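Local coordinates for protein 3-hydroxyacyl-CoA dehydrogenase type-2 (Mycobacterium avium, PDB 3PPI) that probably catalyses the NAD-dependent oxidation of 3-hydroxyacyl-CoA thioesters to 3-ketoacyl-CoA, as a short-chain dehydrogenase/reductase with a Rossmann-type fold, at residues Ala33-Gly37 with Val108-Gly112; Val58-Ala64 with Glu79-Asn84; Arg211-Ile215 with Leu259-Gly263; Ala45-Arg49 with Phe252-Ala257. One frame throughout, in Å; residues are numbered along the deposited sequence.

From the N terminus, strand 31-36 enters the parallel sheet and helix 41-52 follows it. Contact 2 is the first to close, pairing strands 56-61 and 78-82 at one border of the sheet. It lies nested inside the loop that contact 1 closes when strand 103-109 settles against strand 31-36. Strand 210-217 then opens contact 3. Contact 4 closes at 252-257, where helix 249-261 meets helix 41-52, and so encloses contact 2 and crosses contact 1. Contact 3 closes last, at the end of that helix, and therefore crosses contact 4. V58 pairs with A33 and V35, linking contacts 1 and 2, while I215 packs on A255, linking contacts 3 and 4.

Contact 1: residues Ala33-Gly37 with Val108-Gly112; sequences AIVSG and VVAHG. With MG (magnesium ion), chain F.
V35 pairs with V108 and S36 with V109 in parallel register, each with CA atoms 4.8 Å apart, and the end-to-end directions of the two segments differ by 25°. Two backbone bonds fix this register. V108 N donates to I34 O at 2.9 Å, and S36 N returns a bond to V108 O at 3.0 Å. V35 CA also directs its hydrogen at V108 O. V35 and V108 lie on one face of the sheet, where helix 41-52 covers them; S36 and V109 lie on the other, towards helix 130-156. These are neighbouring inner strands, 1 and 4 in the Rossmann-type order 3-2-1-4-5-6-7, and the chain reverses its direction of growth across the sheet between them. Where the strands end, S36 takes over. Its OG stands between its own N and carbonyl carbon (chi1 79°), which brings it within 2.9 Å of H111 ND1, at the edge of the imidazole and in the ring plane. Either atom could be the donor. A110 N makes weak bonds to both S36 O and S36 OG, the latter at an N-H...O angle of 125°. The other ring nitrogen, H111 NE2, bonds L139 O, so the imidazole is held at both nitrogens. At G37 the chain takes positive phi, with its CA 3.7 Å from H111 CA. G37 O binds the magnesium ion at 2.6 Å together with three waters, and G40 belongs to the same metal site. One of these waters donates to A110 O at 2.8 Å and another accepts from G112 N, linking segment 108-112 to the metal.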
loop_
_atom_site.group_PDB
_atom_site.type_symbol
_atom_site.label_atom_id
_atom_site.label_comp_id
_atom_site.label_asym_id
_atom_site.label_seq_id
_atom_site.Cartn_x
_atom_site.Cartn_y
_atom_site.Cartn_z
ATOM N N ALA A 33 29.264 11.195 7.000
ATOM C CA ALA A 33 28.140 10.284 7.119
ATOM C C ALA A 33 28.445 9.227 8.177
ATOM O O ALA A 33 29.615 8.905 8.429
ATOM C CB ALA A 33 27.881 9.626 5.795
ATOM N N ILE A 34 27.394 8.708 8.800
ATOM C CA ILE A 34 27.489 7.554 9.709
ATOM C C ILE A 34 26.703 6.401 9.091
ATOM O O ILE A 34 25.560 6.585 8.656
ATOM C CB ILE A 34 26.880 7.866 11.103
ATOM C CG1 ILE A 34 27.734 8.869 11.874
ATOM C CG2 ILE A 34 26.734 6.583 11.949
ATOM C CD1 ILE A 34 26.962 9.559 12.990
ATOM N N VAL A 35 27.294 5.216 9.049
ATOM C CA VAL A 35 26.562 4.032 8.615
ATOM C C VAL A 35 26.492 3.047 9.757
ATOM O O VAL A 35 27.534 2.526 10.187
ATOM C CB VAL A 35 27.222 3.366 7.387
ATOM C CG1 VAL A 35 26.442 2.135 6.955
ATOM C CG2 VAL A 35 27.327 4.368 6.217
ATOM N N SER A 36 25.285 2.816 10.282
ATOM C CA SER A 36 25.098 1.777 11.300
ATOM C C SER A 36 25.148 0.418 10.610
ATOM O O SER A 36 24.752 0.285 9.463
ATOM C CB SER A 36 23.814 1.987 12.138
ATOM O OG SER A 36 22.635 1.572 11.473
ATOM N N GLY A 37 25.678 -0.587 11.301
ATOM C CA GLY A 37 26.015 -1.865 10.672
ATOM C C GLY A 37 27.097 -1.760 9.606
ATOM O O GLY A 37 27.161 -2.592 8.692
ATOM N N VAL A 108 23.073 6.358 7.120
ATOM C CA VAL A 108 22.371 5.201 6.602
ATOM C C VAL A 108 22.289 4.200 7.753
ATOM O O VAL A 108 23.310 3.760 8.264
ATOM C CB VAL A 108 23.092 4.598 5.352
ATOM C CG1 VAL A 108 22.322 3.410 4.833
ATOM C CG2 VAL A 108 23.277 5.686 4.239
ATOM N N VAL A 109 21.071 3.873 8.180
ATOM C CA VAL A 109 20.841 3.000 9.333
ATOM C C VAL A 109 20.670 1.584 8.798
ATOM O O VAL A 109 19.589 1.199 8.366
ATOM C CB VAL A 109 19.608 3.463 10.130
ATOM C CG1 VAL A 109 19.455 2.662 11.417
ATOM C CG2 VAL A 109 19.701 4.944 10.434
ATOM N N ALA A 110 21.750 0.817 8.783
ATOM C CA ALA A 110 21.775 -0.440 8.045
ATOM C C ALA A 110 22.184 -1.635 8.888
ATOM O O ALA A 110 22.579 -2.650 8.334
ATOM C CB ALA A 110 22.709 -0.313 6.824
ATOM N N HIS A 111 22.107 -1.527 10.211
ATOM C CA HIS A 111 22.389 -2.678 11.061
ATOM C C HIS A 111 21.389 -3.802 10.762
ATOM O O HIS A 111 20.174 -3.576 10.678
ATOM C CB HIS A 111 22.459 -2.310 12.558
ATOM C CG HIS A 111 21.237 -1.639 13.102
ATOM N ND1 HIS A 111 21.004 -0.288 12.961
ATOM C CD2 HIS A 111 20.200 -2.123 13.831
ATOM C CE1 HIS A 111 19.864 0.026 13.552
ATOM N NE2 HIS A 111 19.348 -1.073 14.075
ATOM N N GLY A 112 21.929 -5.010 10.568
ATOM C CA GLY A 112 21.179 -6.141 10.012
ATOM C C GLY A 112 21.082 -7.348 10.934
ATOM O O GLY A 112 21.156 -7.230 12.162
HETATM MG MG MG F . 26.457 -5.063 8.862
HETATM O O HOH W 1 24.778 -4.060 7.414
HETATM O O HOH W 2 24.984 -5.212 10.581
HETATM O O HOH W 3 27.956 -5.591 10.696
#

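Contact 2: residues Val58-Ala64 with Glu79-Asn84; sequences VIADLAA and EFVSTN
The F80 ring lies between A64 O, 4.0 Å above one face and offset toward the rim, and the backbone N of S82, two residues further along its own strand, over the opposite face. F80 CG is anti to the backbone N (chi1 170°), which brings the ring against segment 58-64. There F80 CZ comes to 3.5 Å from A64 CA. The carbonyl oxygens of I59, D61 and A63 meet the ring obliquely, and I59 CG2 touches F80 CD1 at 4.0 Å, the two side chains crossing at about a right angle. Beneath the ring the strands pair in parallel, 26° apart. I59 N bonds E79 O and V81 N bonds I59 O, both with N-H...O angles of 162°, whereas D61 N to V81 O is weak. The strands bound a beta-alpha-beta unit whose helix 64-74 packs on the I59 and F80 face; V58, V81 and T83 face helix 88-98. V58 CG1 meets V81 CG2 at 3.9 Å on that second face. At the end of the pairing T83 N donates to D61 O at 2.9 Å from well above the carbonyl plane. T83 OG1 donates to V81 O while also touching A60 CB at 3.5 Å. D61 OD1 accepts from A63 N at 3.0 Å in an Asx turn, and OD2 accepts from A39 N, so both carboxylate oxygens are held. In NAD-dependent Rossmann enzymes an acidic residue ending the second strand commonly binds the adenosine ribose, and D61, beside the glycine-rich turn, is consistent with that. A water lies 2.6 Å from both L62 O, to which it donates, and S82 OG.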
loop_
_atom_site.group_PDB
_atom_site.type_symbol
_atom_site.label_atom_id
_atom_site.label_comp_id
_atom_site.label_asym_id
_atom_site.label_seq_id
_atom_site.Cartn_x
_atom_site.Cartn_y
_atom_site.Cartn_z
ATOM N N VAL A 58 31.816 7.339 9.159
ATOM C CA VAL A 58 31.974 6.635 10.413
ATOM C C VAL A 58 31.316 5.273 10.283
ATOM O O VAL A 58 30.143 5.169 9.921
ATOM C CB VAL A 58 31.367 7.408 11.568
ATOM C CG1 VAL A 58 31.291 6.530 12.831
ATOM C CG2 VAL A 58 32.182 8.663 11.815
ATOM N N ILE A 59 32.112 4.233 10.514
ATOM C CA ILE A 59 31.644 2.866 10.545
ATOM C C ILE A 59 31.162 2.623 11.975
ATOM O O ILE A 59 31.973 2.489 12.881
ATOM C CB ILE A 59 32.785 1.877 10.189
ATOM C CG1 ILE A 59 33.237 2.075 8.746
ATOM C CG2 ILE A 59 32.350 0.436 10.417
ATOM C CD1 ILE A 59 34.777 1.896 8.543
ATOM N N ALA A 60 29.849 2.630 12.167
ATOM C CA ALA A 60 29.222 2.474 13.474
ATOM C C ALA A 60 28.740 1.046 13.612
ATOM O O ALA A 60 27.736 0.658 13.007
ATOM C CB ALA A 60 28.049 3.441 13.632
ATOM N N ASP A 61 29.453 0.259 14.404
ATOM C CA ASP A 61 29.166 -1.161 14.514
ATOM C C ASP A 61 29.735 -1.705 15.831
ATOM O O ASP A 61 30.582 -1.064 16.447
ATOM C CB ASP A 61 29.793 -1.889 13.321
ATOM C CG ASP A 61 29.051 -3.135 12.943
ATOM O OD1 ASP A 61 28.812 -3.958 13.856
ATOM O OD2 ASP A 61 28.698 -3.293 11.740
ATOM N N LEU A 62 29.251 -2.869 16.264
ATOM C CA LEU A 62 29.813 -3.561 17.423
ATOM C C LEU A 62 30.904 -4.560 17.015
ATOM O O LEU A 62 31.687 -4.988 17.855
ATOM C CB LEU A 62 28.717 -4.265 18.230
ATOM C CG LEU A 62 27.804 -3.376 19.086
ATOM C CD1 LEU A 62 26.716 -4.230 19.731
ATOM C CD2 LEU A 62 28.622 -2.614 20.145
ATOM N N ALA A 63 30.948 -4.932 15.734
ATOM C CA ALA A 63 31.997 -5.823 15.207
ATOM C C ALA A 63 33.329 -5.086 15.093
ATOM O O ALA A 63 33.669 -4.549 14.026
ATOM C CB ALA A 63 31.573 -6.395 13.838
ATOM N N ALA A 64 34.084 -5.074 16.195
ATOM C CA ALA A 64 35.297 -4.257 16.327
ATOM C C ALA A 64 36.439 -4.613 15.362
ATOM O O ALA A 64 37.072 -3.712 14.798
ATOM C CB ALA A 64 35.797 -4.284 17.768
ATOM N N GLU A 79 36.557 6.082 9.716
ATOM C CA GLU A 79 36.846 5.753 11.112
ATOM C C GLU A 79 35.857 4.744 11.662
ATOM O O GLU A 79 34.645 4.888 11.458
ATOM C CB GLU A 79 36.765 6.999 11.991
ATOM C CG GLU A 79 37.855 8.024 11.728
ATOM C CD GLU A 79 39.225 7.606 12.239
ATOM O OE1 GLU A 79 39.320 6.692 13.101
ATOM O OE2 GLU A 79 40.216 8.211 11.771
ATOM N N PHE A 80 36.369 3.762 12.396
ATOM C CA PHE A 80 35.526 2.838 13.131
ATOM C C PHE A 80 35.173 3.389 14.503
ATOM O O PHE A 80 36.051 3.748 15.269
ATOM C CB PHE A 80 36.221 1.490 13.321
ATOM C CG PHE A 80 35.507 0.599 14.272
ATOM C CD1 PHE A 80 34.244 0.112 13.954
ATOM C CD2 PHE A 80 36.057 0.287 15.513
ATOM C CE1 PHE A 80 33.567 -0.691 14.822
ATOM C CE2 PHE A 80 35.371 -0.521 16.401
ATOM C CZ PHE A 80 34.122 -1.005 16.059
ATOM N N VAL A 81 33.890 3.463 14.820
ATOM C CA VAL A 81 33.479 3.740 16.191
ATOM C C VAL A 81 32.578 2.605 16.674
ATOM O O VAL A 81 31.564 2.285 16.037
ATOM C CB VAL A 81 32.756 5.092 16.306
ATOM C CG1 VAL A 81 32.240 5.320 17.742
ATOM C CG2 VAL A 81 33.683 6.226 15.857
ATOM N N SER A 82 32.959 1.985 17.790
ATOM C CA SER A 82 32.172 0.915 18.388
ATOM C C SER A 82 30.862 1.513 18.869
ATOM O O SER A 82 30.853 2.368 19.756
ATOM C CB SER A 82 32.930 0.244 19.551
ATOM O OG SER A 82 32.156 -0.784 20.142
ATOM N N THR A 83 29.760 1.085 18.253
ATOM C CA THR A 83 28.451 1.709 18.491
ATOM C C THR A 83 27.336 0.703 18.720
ATOM O O THR A 83 27.065 -0.139 17.879
ATOM C CB THR A 83 28.025 2.607 17.311
ATOM O OG1 THR A 83 29.090 3.495 16.973
ATOM C CG2 THR A 83 26.780 3.423 17.680
ATOM N N ASN A 84 26.695 0.824 19.876
ATOM C CA ASN A 84 25.465 0.134 20.193
ATOM C C ASN A 84 24.333 1.108 19.879
ATOM O O ASN A 84 24.187 2.130 20.562
ATOM C CB ASN A 84 25.450 -0.249 21.674
ATOM C CG ASN A 84 24.217 -1.035 22.072
ATOM O OD1 ASN A 84 23.199 -1.027 21.387
ATOM N ND2 ASN A 84 24.301 -1.704 23.200
HETATM O O HOH W 4 32.580 -3.322 19.591
#

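Contact 3: residues Arg211-Ile215 with Leu259-Gly263; sequences RVNTI and LLTNG
Strand 210-217, the sixth in the order of the Rossmann-type sheet, meets the C-terminal end of helix 249-261, and a buried arginine gathers the carbonyls at that end. R211 points toward the helix, and its chain bends at chi3 (-57°) to lay the guanidinium beside the last turn. R211 NH1 donates to L259 O at 2.8 Å, nearly straight at 165° and close to the guanidinium plane, approaching almost in line with the carbonyl. R211 NH2 makes weaker bonds to L259 O and to L260 O, the latter at 3.0 Å. N262, the first residue to leave helical angles, places its carbonyl oxygen over the centre of one guanidinium face, 3.1 Å from R211 CZ; this is a face contact, with poor angles for bonding to the NH groups. Since the partial negative charge of the helix end also lies here, the positive charge of R211 is probably well accommodated. E165, just before strand 167-172, forms a salt bridge to R211 NE, and I265 O, in the loop after the helix, accepts from R211 NH1. N262 ND2 reaches into the second subunit, bonding D254 and E251 of that chain, which sets this corner at a subunit boundary. Farther along the strand the contact turns apolar: L259 is inserted between N213 and I215, with its CD1 4.0 Å from N213 CB and 3.5 Å from I215 CG1. N213 OD1 accepts from E268 N and ND2 donates to I265 O, and a bridging water accepts from N213 ND2 at 2.9 Å and donates to L259 O.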
loop_
_atom_site.group_PDB
_atom_site.type_symbol
_atom_site.label_atom_id
_atom_site.label_comp_id
_atom_site.label_asym_id
_atom_site.label_seq_id
_atom_site.Cartn_x
_atom_site.Cartn_y
_atom_site.Cartn_z
ATOM N N ARG A 211 15.853 15.289 4.496
ATOM C CA ARG A 211 15.016 14.288 3.859
ATOM C C ARG A 211 15.166 12.965 4.588
ATOM O O ARG A 211 16.238 12.669 5.114
ATOM C CB ARG A 211 15.368 14.163 2.367
ATOM C CG ARG A 211 14.858 15.409 1.545
ATOM C CD ARG A 211 15.147 15.304 0.063
ATOM N NE ARG A 211 16.567 15.135 -0.151
ATOM C CZ ARG A 211 17.196 13.983 -0.393
ATOM N NH1 ARG A 211 16.544 12.832 -0.534
ATOM N NH2 ARG A 211 18.514 14.003 -0.516
ATOM N N VAL A 212 14.081 12.191 4.625
ATOM C CA VAL A 212 14.095 10.862 5.217
ATOM C C VAL A 212 13.427 9.864 4.272
ATOM O O VAL A 212 12.270 10.034 3.915
ATOM C CB VAL A 212 13.375 10.816 6.570
ATOM C CG1 VAL A 212 13.491 9.405 7.174
ATOM C CG2 VAL A 212 13.956 11.857 7.524
ATOM N N ASN A 213 14.178 8.839 3.881
ATOM C CA ASN A 213 13.681 7.758 3.045
ATOM C C ASN A 213 14.198 6.430 3.598
ATOM O O ASN A 213 15.084 6.401 4.457
ATOM C CB ASN A 213 14.115 7.920 1.599
ATOM C CG ASN A 213 13.579 9.188 0.962
ATOM O OD1 ASN A 213 12.398 9.275 0.642
ATOM N ND2 ASN A 213 14.448 10.181 0.788
ATOM N N THR A 214 13.608 5.353 3.103
ATOM C CA THR A 214 13.866 4.022 3.583
ATOM C C THR A 214 13.994 3.062 2.416
ATOM O O THR A 214 13.267 3.177 1.419
ATOM C CB THR A 214 12.683 3.589 4.471
ATOM O OG1 THR A 214 12.684 4.412 5.643
ATOM C CG2 THR A 214 12.743 2.091 4.860
ATOM N N ILE A 215 14.910 2.107 2.548
ATOM C CA ILE A 215 15.036 1.014 1.598
ATOM C C ILE A 215 14.449 -0.202 2.281
ATOM O O ILE A 215 14.785 -0.499 3.445
ATOM C CB ILE A 215 16.507 0.731 1.228
ATOM C CG1 ILE A 215 17.147 1.964 0.561
ATOM C CG2 ILE A 215 16.609 -0.507 0.321
ATOM C CD1 ILE A 215 18.672 1.835 0.338
ATOM N N LEU A 259 19.236 7.807 -2.749
ATOM C CA LEU A 259 18.320 8.464 -1.798
ATOM C C LEU A 259 18.965 9.664 -1.108
ATOM O O LEU A 259 18.290 10.620 -0.725
ATOM C CB LEU A 259 17.829 7.468 -0.759
ATOM C CG LEU A 259 16.915 6.371 -1.321
ATOM C CD1 LEU A 259 16.546 5.323 -0.269
ATOM C CD2 LEU A 259 15.678 6.979 -1.936
ATOM N N LEU A 260 20.273 9.599 -0.949
ATOM C CA LEU A 260 21.033 10.690 -0.373
ATOM C C LEU A 260 21.213 11.850 -1.337
ATOM O O LEU A 260 21.297 12.994 -0.892
ATOM C CB LEU A 260 22.400 10.198 0.101
ATOM C CG LEU A 260 22.408 9.206 1.274
ATOM C CD1 LEU A 260 23.830 8.896 1.668
ATOM C CD2 LEU A 260 21.625 9.719 2.479
ATOM N N THR A 261 21.287 11.581 -2.638
ATOM C CA THR A 261 21.652 12.623 -3.605
ATOM C C THR A 261 20.487 13.217 -4.411
ATOM O O THR A 261 20.564 14.377 -4.814
ATOM C CB THR A 261 22.703 12.112 -4.609
ATOM O OG1 THR A 261 22.212 10.930 -5.251
ATOM C CG2 THR A 261 24.035 11.807 -3.887
ATOM N N ASN A 262 19.424 12.460 -4.666
ATOM C CA ASN A 262 18.306 12.999 -5.454
ATOM C C ASN A 262 17.534 13.988 -4.586
ATOM O O ASN A 262 17.070 13.627 -3.507
ATOM C CB ASN A 262 17.356 11.882 -5.900
ATOM C CG ASN A 262 16.216 12.406 -6.745
ATOM O OD1 ASN A 262 15.276 13.006 -6.232
ATOM N ND2 ASN A 262 16.303 12.192 -8.055
ATOM N N GLY A 263 17.373 15.215 -5.060
ATOM C CA GLY A 263 16.834 16.282 -4.214
ATOM C C GLY A 263 15.337 16.260 -3.921
ATOM O O GLY A 263 14.892 16.967 -3.021
HETATM O O HOH W 5 17.087 10.042 2.023
#

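Contact 4: residues Ala45-Arg49 with Phe252-Ala257; sequences ATVRR and FADAAA
A253 presses its CB against helix 41-52, 3.3 Å from A45 O and 4.0 Å from A45 CB, and the small side chains let the helices come close. The axes of the two short segments approach to 8.5 Å at a crossing angle of -55°, and the CA atoms of T46 and A253 are 4.3 Å apart. R49 CB lies against A253 CB from the next turn, while T46 CG2 touches A256 CB at 4.2 Å. T46 OG1 sits beside its own backbone N (chi1 -56°), bonds L42 O, and meets the F252 ring at its edge, in the ring plane, 3.5 Å from CE2. At its partly exposed side the contact becomes polar. R49 bends at chi2 (57°), so that NH1 reaches D254 OD1 at 2.8 Å in a salt bridge that uses the anti lone pair, with the oxygen in the guanidinium plane. A257 CB covers one guanidinium face. A water donates to D254 O and accepts only weakly from R49 NH2. Both charges have second partners: R49 NE bridges to D53, and D254 OD2 bonds N262 of the second subunit. On the inner side T46 packs on V35 of strand 31-36, and F252 and A256 rest on I215 of strand 210-217, so the pair covers part of one sheet face, with helix 64-74 alongside helix 41-52 through V47 and R48.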
loop_
_atom_site.group_PDB
_atom_site.type_symbol
_atom_site.label_atom_id
_atom_site.label_comp_id
_atom_site.label_asym_id
_atom_site.label_seq_id
_atom_site.Cartn_x
_atom_site.Cartn_y
_atom_site.Cartn_z
ATOM N N ALA A 45 29.095 -2.200 2.238
ATOM C CA ALA A 45 29.037 -1.761 0.841
ATOM C C ALA A 45 28.660 -0.268 0.764
ATOM O O ALA A 45 29.163 0.484 -0.087
ATOM C CB ALA A 45 28.052 -2.623 0.050
ATOM N N THR A 46 27.796 0.156 1.680
ATOM C CA THR A 46 27.384 1.551 1.760
ATOM C C THR A 46 28.576 2.410 2.166
ATOM O O THR A 46 28.850 3.414 1.528
ATOM C CB THR A 46 26.221 1.729 2.750
ATOM O OG1 THR A 46 25.153 0.866 2.349
ATOM C CG2 THR A 46 25.721 3.187 2.798
ATOM N N VAL A 47 29.303 1.989 3.199
ATOM C CA VAL A 47 30.512 2.702 3.605
ATOM C C VAL A 47 31.485 2.874 2.426
ATOM O O VAL A 47 31.939 3.993 2.142
ATOM C CB VAL A 47 31.218 2.011 4.778
ATOM C CG1 VAL A 47 32.602 2.646 5.028
ATOM C CG2 VAL A 47 30.340 2.081 6.046
ATOM N N ARG A 48 31.791 1.771 1.747
ATOM C CA ARG A 48 32.729 1.796 0.627
ATOM C C ARG A 48 32.259 2.781 -0.453
ATOM O O ARG A 48 33.054 3.554 -0.980
ATOM C CB ARG A 48 32.897 0.392 0.033
ATOM C CG ARG A 48 33.659 -0.568 0.938
ATOM C CD ARG A 48 33.874 -1.902 0.265
ATOM N NE ARG A 48 34.551 -2.870 1.137
ATOM C CZ ARG A 48 35.869 -2.936 1.317
ATOM N NH1 ARG A 48 36.682 -2.079 0.706
ATOM N NH2 ARG A 48 36.377 -3.858 2.126
ATOM N N ARG A 49 30.971 2.739 -0.773
ATOM C CA ARG A 49 30.381 3.615 -1.790
ATOM C C ARG A 49 30.437 5.081 -1.378
ATOM O O ARG A 49 30.861 5.931 -2.153
ATOM C CB ARG A 49 28.919 3.229 -2.045
ATOM C CG ARG A 49 28.146 4.148 -2.995
ATOM C CD ARG A 49 28.797 4.269 -4.370
ATOM N NE ARG A 49 28.023 5.171 -5.225
ATOM C CZ ARG A 49 27.044 4.814 -6.053
ATOM N NH1 ARG A 49 26.669 3.552 -6.193
ATOM N NH2 ARG A 49 26.422 5.749 -6.750
ATOM N N PHE A 252 22.392 -2.412 -2.961
ATOM C CA PHE A 252 21.836 -1.692 -1.826
ATOM C C PHE A 252 22.537 -0.340 -1.659
ATOM O O PHE A 252 21.888 0.684 -1.463
ATOM C CB PHE A 252 21.994 -2.524 -0.544
ATOM C CG PHE A 252 21.491 -1.833 0.685
ATOM C CD1 PHE A 252 20.191 -1.987 1.100
ATOM C CD2 PHE A 252 22.328 -1.001 1.419
ATOM C CE1 PHE A 252 19.723 -1.332 2.234
ATOM C CE2 PHE A 252 21.866 -0.348 2.537
ATOM C CZ PHE A 252 20.567 -0.528 2.958
ATOM N N ALA A 253 23.871 -0.372 -1.686
ATOM C CA ALA A 253 24.684 0.828 -1.541
ATOM C C ALA A 253 24.338 1.855 -2.610
ATOM O O ALA A 253 24.304 3.056 -2.332
ATOM C CB ALA A 253 26.185 0.479 -1.606
ATOM N N ASP A 254 24.066 1.379 -3.822
ATOM C CA ASP A 254 23.729 2.266 -4.937
ATOM C C ASP A 254 22.371 2.948 -4.702
ATOM O O ASP A 254 22.214 4.124 -4.996
ATOM C CB ASP A 254 23.717 1.470 -6.246
ATOM C CG ASP A 254 23.476 2.336 -7.459
ATOM O OD1 ASP A 254 24.356 3.162 -7.785
ATOM O OD2 ASP A 254 22.429 2.167 -8.106
ATOM N N ALA A 255 21.397 2.207 -4.180
ATOM C CA ALA A 255 20.106 2.761 -3.807
ATOM C C ALA A 255 20.244 3.778 -2.681
ATOM O O ALA A 255 19.641 4.853 -2.728
ATOM C CB ALA A 255 19.146 1.638 -3.402
ATOM N N ALA A 256 21.047 3.448 -1.676
ATOM C CA ALA A 256 21.272 4.363 -0.559
ATOM C C ALA A 256 21.849 5.664 -1.068
ATOM O O ALA A 256 21.355 6.733 -0.709
ATOM C CB ALA A 256 22.181 3.746 0.514
ATOM N N ALA A 257 22.853 5.578 -1.938
ATOM C CA ALA A 257 23.496 6.780 -2.475
ATOM C C ALA A 257 22.491 7.621 -3.246
ATOM O O ALA A 257 22.486 8.839 -3.140
ATOM C CB ALA A 257 24.696 6.421 -3.368
HETATM O O HOH W 6 23.165 5.976 -6.932
#